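Local coordinates for Serine/threonine-protein kinase Tel1 (Chaetomium thermophilum, PDB 6SKY) that probably senses DNA damage and activates checkpoint signalling by phosphorylating serine or threonine residues of [ST]-Q motifs with ATP, at residues K2606-G2612 / S2657-F2663; P2557-Q2561 / R2647-V2651. The contacts are given in a common frame with arbitrary orientation. Residue numbers count along the deposited sequence, not the author numbering.

In the fold
Both contacts sit in the N-terminal lobe of the PI3K-like kinase domain, their centres 11 Å apart on the same side of the chain's centre. Contact 1 pairs neighbouring strands 2604-2611 and 2658-2662 of the antiparallel sheet that covers the nucleotide. Contact 2 joins a loop after helix 2541-2552 to the entry of edge strand 2651-2655, which lies next to 2658-2662. Along the chain the segments alternate: 2557-2561, 2606-2612, 2647-2651, 2657-2663. The contacts touch: L2660 CD1 packs on P2558 CB at 3.5 Å, and E2662 N lies 3.0 Å from K2650 O, a probable hydrogen bond. The turn of contact 2 thus borders the sheet on the Q2607 and L2660 face, opposite the one carrying L2608, K2610 and I2661 to the nucleotide.

Contact 1. Residues K2606-G2612 / S2657-F2663. With AGS (phosphothiophosphoric acid-adenylate ester), chain C.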
loop_
_atom_site.group_PDB
_atom_site.type_symbol
_atom_site.label_atom_id
_atom_site.label_comp_id
_atom_site.label_asym_id
_atom_site.label_seq_id
_atom_site.Cartn_x
_atom_site.Cartn_y
_atom_site.Cartn_z
ATOM N N LYS A 2606 -45.457 21.740 -5.883
ATOM C CA LYS A 2606 -46.307 21.359 -4.771
ATOM C C LYS A 2606 -45.599 21.633 -3.454
ATOM O O LYS A 2606 -44.375 21.733 -3.385
ATOM C CB LYS A 2606 -46.698 19.893 -4.875
ATOM C CG LYS A 2606 -47.275 19.523 -6.210
ATOM C CD LYS A 2606 -47.797 18.115 -6.189
ATOM C CE LYS A 2606 -48.831 17.947 -5.102
ATOM N NZ LYS A 2606 -49.388 16.569 -5.060
ATOM N N GLN A 2607 -46.393 21.774 -2.400
ATOM C CA GLN A 2607 -45.881 22.186 -1.104
ATOM C C GLN A 2607 -46.714 21.555 -0.010
ATOM O O GLN A 2607 -47.939 21.532 -0.099
ATOM C CB GLN A 2607 -45.930 23.703 -0.938
ATOM C CG GLN A 2607 -45.136 24.466 -1.943
ATOM C CD GLN A 2607 -45.648 25.846 -2.124
ATOM O OE1 GLN A 2607 -46.632 26.229 -1.511
ATOM N NE2 GLN A 2607 -44.989 26.614 -2.964
ATOM N N LEU A 2608 -46.055 21.056 1.021
ATOM C CA LEU A 2608 -46.724 20.766 2.276
ATOM C C LEU A 2608 -46.674 22.026 3.116
ATOM O O LEU A 2608 -45.594 22.574 3.346
ATOM C CB LEU A 2608 -46.061 19.621 3.032
ATOM C CG LEU A 2608 -46.090 18.197 2.517
ATOM C CD1 LEU A 2608 -44.769 17.867 1.921
ATOM C CD2 LEU A 2608 -46.377 17.271 3.660
ATOM N N VAL A 2609 -47.830 22.491 3.557
ATOM C CA VAL A 2609 -47.918 23.589 4.503
ATOM C C VAL A 2609 -48.145 22.936 5.856
ATOM O O VAL A 2609 -49.263 22.556 6.196
ATOM C CB VAL A 2609 -49.029 24.573 4.137
ATOM C CG1 VAL A 2609 -48.963 25.770 5.028
ATOM C CG2 VAL A 2609 -48.890 25.000 2.703
ATOM N N LYS A 2610 -47.076 22.777 6.621
ATOM C CA LYS A 2610 -47.099 21.966 7.825
ATOM C C LYS A 2610 -47.283 22.868 9.030
ATOM O O LYS A 2610 -46.501 23.797 9.240
ATOM C CB LYS A 2610 -45.815 21.155 7.955
ATOM C CG LYS A 2610 -46.036 19.724 8.358
ATOM C CD LYS A 2610 -44.759 18.945 8.221
ATOM C CE LYS A 2610 -45.001 17.458 8.330
ATOM N NZ LYS A 2610 -43.744 16.692 8.093
ATOM N N GLY A 2611 -48.326 22.596 9.813
ATOM C CA GLY A 2611 -48.560 23.284 11.057
ATOM C C GLY A 2611 -48.533 22.293 12.207
ATOM O O GLY A 2611 -48.491 21.077 12.014
ATOM N N GLY A 2612 -48.558 22.834 13.413
ATOM C CA GLY A 2612 -48.492 21.990 14.583
ATOM C C GLY A 2612 -47.414 22.452 15.530
ATOM O O GLY A 2612 -47.087 23.638 15.564
ATOM N N SER A 2657 -43.557 26.827 14.806
ATOM C CA SER A 2657 -44.677 25.902 14.769
ATOM C C SER A 2657 -45.162 25.609 13.356
ATOM O O SER A 2657 -46.187 24.940 13.202
ATOM C CB SER A 2657 -45.830 26.458 15.597
ATOM O OG SER A 2657 -46.075 27.812 15.259
ATOM N N SER A 2658 -44.474 26.080 12.324
ATOM C CA SER A 2658 -45.003 25.954 10.977
ATOM C C SER A 2658 -43.867 26.019 9.971
ATOM O O SER A 2658 -42.807 26.591 10.228
ATOM C CB SER A 2658 -46.036 27.045 10.682
ATOM O OG SER A 2658 -45.461 28.332 10.780
ATOM N N GLY A 2659 -44.118 25.437 8.808
ATOM C CA GLY A 2659 -43.125 25.481 7.757
ATOM C C GLY A 2659 -43.715 25.101 6.425
ATOM O O GLY A 2659 -44.859 24.661 6.322
ATOM N N LEU A 2660 -42.908 25.300 5.396
ATOM C CA LEU A 2660 -43.206 24.851 4.048
ATOM C C LEU A 2660 -42.183 23.799 3.663
ATOM O O LEU A 2660 -40.979 24.056 3.711
ATOM C CB LEU A 2660 -43.158 26.005 3.057
ATOM C CG LEU A 2660 -44.034 27.202 3.366
ATOM C CD1 LEU A 2660 -43.823 28.232 2.307
ATOM C CD2 LEU A 2660 -45.464 26.763 3.402
ATOM N N ILE A 2661 -42.656 22.631 3.268
ATOM C CA ILE A 2661 -41.787 21.556 2.820
ATOM C C ILE A 2661 -42.031 21.325 1.342
ATOM O O ILE A 2661 -43.174 21.330 0.883
ATOM C CB ILE A 2661 -42.020 20.276 3.631
ATOM C CG1 ILE A 2661 -41.891 20.584 5.108
ATOM C CG2 ILE A 2661 -41.007 19.259 3.278
ATOM C CD1 ILE A 2661 -41.991 19.384 5.964
ATOM N N GLU A 2662 -40.955 21.145 0.597
ATOM C CA GLU A 2662 -41.065 20.883 -0.827
ATOM C C GLU A 2662 -41.593 19.482 -1.042
ATOM O O GLU A 2662 -41.011 18.513 -0.551
ATOM C CB GLU A 2662 -39.709 21.043 -1.489
ATOM C CG GLU A 2662 -39.720 20.817 -2.961
ATOM C CD GLU A 2662 -38.331 20.649 -3.520
ATOM O OE1 GLU A 2662 -37.881 19.497 -3.653
ATOM O OE2 GLU A 2662 -37.680 21.668 -3.821
ATOM N N PHE A 2663 -42.699 19.368 -1.760
ATOM C CA PHE A 2663 -43.269 18.071 -2.089
ATOM C C PHE A 2663 -42.524 17.531 -3.299
ATOM O O PHE A 2663 -42.638 18.083 -4.394
ATOM C CB PHE A 2663 -44.760 18.210 -2.364
ATOM C CG PHE A 2663 -45.529 16.956 -2.186
ATOM C CD1 PHE A 2663 -46.013 16.605 -0.952
ATOM C CD2 PHE A 2663 -45.786 16.131 -3.256
ATOM C CE1 PHE A 2663 -46.725 15.450 -0.783
ATOM C CE2 PHE A 2663 -46.495 14.978 -3.091
ATOM C CZ PHE A 2663 -46.965 14.638 -1.855
HETATM P PG AGS C . -46.174 9.833 10.808
HETATM S S1G AGS C . -45.386 8.064 10.588
HETATM O O2G AGS C . -45.065 10.892 11.040
HETATM O O3G AGS C . -47.138 9.827 12.026
HETATM P PB AGS C . -46.221 10.674 8.249
HETATM O O1B AGS C . -44.878 10.067 8.208
HETATM O O2B AGS C . -47.149 10.286 7.100
HETATM O O3B AGS C . -46.983 10.241 9.550
HETATM P PA AGS C . -46.762 13.096 7.090
HETATM O O1A AGS C . -48.080 13.571 7.524
HETATM O O2A AGS C . -45.774 14.201 6.721
HETATM O O3A AGS C . -46.067 12.240 8.214
HETATM O "O5'" AGS C . -46.999 12.131 5.879
HETATM C "C5'" AGS C . -47.558 12.668 4.673
HETATM C "C4'" AGS C . -47.393 11.678 3.553
HETATM O "O4'" AGS C . -46.690 12.305 2.465
HETATM C "C3'" AGS C . -46.590 10.429 3.892
HETATM O "O3'" AGS C . -47.038 9.313 3.134
HETATM C "C2'" AGS C . -45.164 10.832 3.526
HETATM O "O2'" AGS C . -44.409 9.708 3.102
HETATM C "C1'" AGS C . -45.379 11.788 2.353
HETATM N N9 AGS C . -44.450 12.906 2.344
HETATM C C8 AGS C . -43.977 13.593 3.426
HETATM N N7 AGS C . -43.151 14.563 3.125
HETATM C C5 AGS C . -43.080 14.512 1.744
HETATM C C6 AGS C . -42.365 15.276 0.805
HETATM N N6 AGS C . -41.558 16.286 1.131
HETATM N N1 AGS C . -42.514 14.964 -0.497
HETATM C C2 AGS C . -43.321 13.955 -0.829
HETATM N N3 AGS C . -44.042 13.165 -0.034
HETATM C C4 AGS C . -43.874 13.496 1.249
#
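The roof of the ATP pocket in this PI3K-like kinase lobe is an antiparallel strand pair, 2606-2611 against 2658-2662, whose axes approach to 4.7 Å with their directions 152° apart. L2608 and I2661 form one hydrogen-bonded pair, with both N-to-O distances (L2608 N to I2661 O, I2661 N to L2608 O) at 2.9 Å; K2610 and G2659 form the next, K2610 N to G2659 O and G2659 N to K2610 O again at 2.9 Å. A weak bond from F2663 N to K2606 O (3.3 Å) continues the ladder where the chain enters the hinge.

The alternation of side chains gives the sheet two different faces. V2609 and L2660 meet at CG2-CD2 3.9 Å on the face that packs against helix 2507-2522, where Q2607 OE1 is hydrogen-bonded to Y2517 OH. L2608, K2610 and I2661 turn to the nucleotide face: K2610 CD rests on I2661 CD1 at 3.6 Å, and K2610 NZ reaches AGS O2A at 3.5 Å, a weak hydrogen bond to the alpha-phosphate. The adenine is read by backbone at the hinge, AGS N6 donating to E2662 O at 2.8 Å, and V2664 N supplies a further hydrogen bond to AGS. The F2663 ring offers one face to AGS N3, and L2608 CD1 meets the edge of the F2663 ring, 3.4 Å from F2663 CD1.

Contact 2. Residues P2557-Q2561 / R2647-V2651; sequences PPTLQ and RTYKV
K2650 lays its side chain, stretched out with a kink at chi2, across the backbone of P2558, T2559 and L2560, and it accounts for most of what 2647-2651 contributes to this small interface of 257 Å². The contact joins a turn in the loop between helix 2541-2552 and strand 2576-2585 to the lead-in of edge strand 2651-2655. Neither segment pairs as a strand with the other; the nearest CA atoms, those of T2559 and K2650, are 5.8 Å apart. P2557-L2560 is a type I beta turn, with phi/psi of -65/-19° at P2558 and -101/12° at T2559, closed by L2560 N to P2557 O at 3.0 Å. From L2560 onward the chain is extended, at -87/133° and then -83/113° for Q2561. The facing segment is extended throughout, including Y2649 (-137/-175°) and K2650 (-125/121°).

The CA-to-CB bond of K2650 points toward the turn. With chi1 t, chi2 near 127°, and chi3 and chi4 t, the chain passes T2559 O (K2650 CB at 3.7 Å) and P2558 O (CE at 3.6 Å) before NZ donates to L2560 O at 3.1 Å. Q2561, chi1 m and chi2 t, stretches alongside 2647-2651, its CG 4.1 Å from K2650 CB and its OE1 3.8 Å from T2648 OG1. Y2649 points its CB away from the turn and lines the nucleotide site; its ring packs on I2661 and touches AGS, and its OH is hydrogen-bonded to D2779 N.

P2558 touches Q2607 and L2660, T2559 touches Q2607 and E2662. Beside the packing of Q2561, the one hydrogen bond between the segments joins a lysine ammonium to a neutral backbone carbonyl, a charged hydrogen bond and not a salt bridge.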
loop_
_atom_site.group_PDB
_atom_site.type_symbol
_atom_site.label_atom_id
_atom_site.label_comp_id
_atom_site.label_asym_id
_atom_site.label_seq_id
_atom_site.Cartn_x
_atom_site.Cartn_y
_atom_site.Cartn_z
ATOM N N PRO A 2557 -41.669 30.561 -5.792
ATOM C CA PRO A 2557 -42.216 29.584 -4.862
ATOM C C PRO A 2557 -41.265 29.380 -3.700
ATOM O O PRO A 2557 -40.060 29.175 -3.904
ATOM C CB PRO A 2557 -42.340 28.319 -5.716
ATOM C CG PRO A 2557 -42.369 28.818 -7.099
ATOM C CD PRO A 2557 -41.488 29.997 -7.133
ATOM N N PRO A 2558 -41.754 29.457 -2.468
ATOM C CA PRO A 2558 -40.837 29.446 -1.324
ATOM C C PRO A 2558 -40.073 28.153 -1.178
ATOM O O PRO A 2558 -39.038 28.140 -0.507
ATOM C CB PRO A 2558 -41.765 29.685 -0.132
ATOM C CG PRO A 2558 -43.022 30.185 -0.712
ATOM C CD PRO A 2558 -43.151 29.551 -2.039
ATOM N N THR A 2559 -40.536 27.071 -1.795
ATOM C CA THR A 2559 -39.894 25.770 -1.709
ATOM C C THR A 2559 -39.060 25.449 -2.934
ATOM O O THR A 2559 -38.643 24.304 -3.101
ATOM C CB THR A 2559 -40.943 24.690 -1.507
ATOM O OG1 THR A 2559 -41.822 24.675 -2.635
ATOM C CG2 THR A 2559 -41.740 24.970 -0.271
ATOM N N LEU A 2560 -38.815 26.423 -3.794
ATOM C CA LEU A 2560 -37.956 26.236 -4.950
ATOM C C LEU A 2560 -36.512 26.493 -4.554
ATOM O O LEU A 2560 -36.214 27.494 -3.898
ATOM C CB LEU A 2560 -38.368 27.178 -6.078
ATOM C CG LEU A 2560 -37.403 27.298 -7.248
ATOM C CD1 LEU A 2560 -37.461 26.056 -8.092
ATOM C CD2 LEU A 2560 -37.724 28.518 -8.064
ATOM N N GLN A 2561 -35.620 25.597 -4.956
ATOM C CA GLN A 2561 -34.201 25.735 -4.656
ATOM C C GLN A 2561 -33.568 26.667 -5.676
ATOM O O GLN A 2561 -33.482 26.338 -6.861
ATOM C CB GLN A 2561 -33.523 24.372 -4.665
ATOM C CG GLN A 2561 -34.322 23.297 -3.965
ATOM C CD GLN A 2561 -33.514 22.051 -3.694
ATOM O OE1 GLN A 2561 -33.917 20.949 -4.047
ATOM N NE2 GLN A 2561 -32.369 22.221 -3.056
ATOM N N ARG A 2647 -30.203 12.834 -2.995
ATOM C CA ARG A 2647 -31.207 13.739 -3.522
ATOM C C ARG A 2647 -31.675 14.655 -2.405
ATOM O O ARG A 2647 -31.965 14.195 -1.299
ATOM C CB ARG A 2647 -32.384 12.952 -4.093
ATOM C CG ARG A 2647 -32.093 12.239 -5.388
ATOM C CD ARG A 2647 -32.309 13.161 -6.562
ATOM N NE ARG A 2647 -33.624 13.782 -6.498
ATOM C CZ ARG A 2647 -34.725 13.253 -7.015
ATOM N NH1 ARG A 2647 -35.878 13.888 -6.896
ATOM N NH2 ARG A 2647 -34.676 12.097 -7.646
ATOM N N THR A 2648 -31.750 15.940 -2.693
ATOM C CA THR A 2648 -32.102 16.936 -1.698
ATOM C C THR A 2648 -33.532 17.418 -1.899
ATOM O O THR A 2648 -34.129 17.246 -2.960
ATOM C CB THR A 2648 -31.141 18.122 -1.768
ATOM O OG1 THR A 2648 -31.063 18.592 -3.115
ATOM C CG2 THR A 2648 -29.762 17.712 -1.324
ATOM N N TYR A 2649 -34.085 18.004 -0.848
ATOM C CA TYR A 2649 -35.331 18.742 -0.946
ATOM C C TYR A 2649 -35.160 20.012 -0.132
ATOM O O TYR A 2649 -34.069 20.315 0.351
ATOM C CB TYR A 2649 -36.532 17.881 -0.526
ATOM C CG TYR A 2649 -36.665 17.537 0.933
ATOM C CD1 TYR A 2649 -37.852 17.752 1.594
ATOM C CD2 TYR A 2649 -35.634 16.955 1.633
ATOM C CE1 TYR A 2649 -37.998 17.436 2.908
ATOM C CE2 TYR A 2649 -35.774 16.638 2.953
ATOM C CZ TYR A 2649 -36.959 16.879 3.583
ATOM O OH TYR A 2649 -37.119 16.563 4.905
ATOM N N LYS A 2650 -36.223 20.788 0.006
ATOM C CA LYS A 2650 -36.130 22.100 0.625
ATOM C C LYS A 2650 -37.108 22.196 1.776
ATOM O O LYS A 2650 -38.312 22.039 1.582
ATOM C CB LYS A 2650 -36.398 23.203 -0.391
ATOM C CG LYS A 2650 -36.441 24.564 0.222
ATOM C CD LYS A 2650 -35.512 25.497 -0.476
ATOM C CE LYS A 2650 -35.722 26.899 0.010
ATOM N NZ LYS A 2650 -35.243 27.877 -0.994
ATOM N N VAL A 2651 -36.589 22.457 2.966
ATOM C CA VAL A 2651 -37.397 22.733 4.142
ATOM C C VAL A 2651 -37.254 24.209 4.459
ATOM O O VAL A 2651 -36.145 24.747 4.448
ATOM C CB VAL A 2651 -36.974 21.875 5.346
ATOM C CG1 VAL A 2651 -38.032 21.905 6.402
ATOM C CG2 VAL A 2651 -36.712 20.463 4.917
#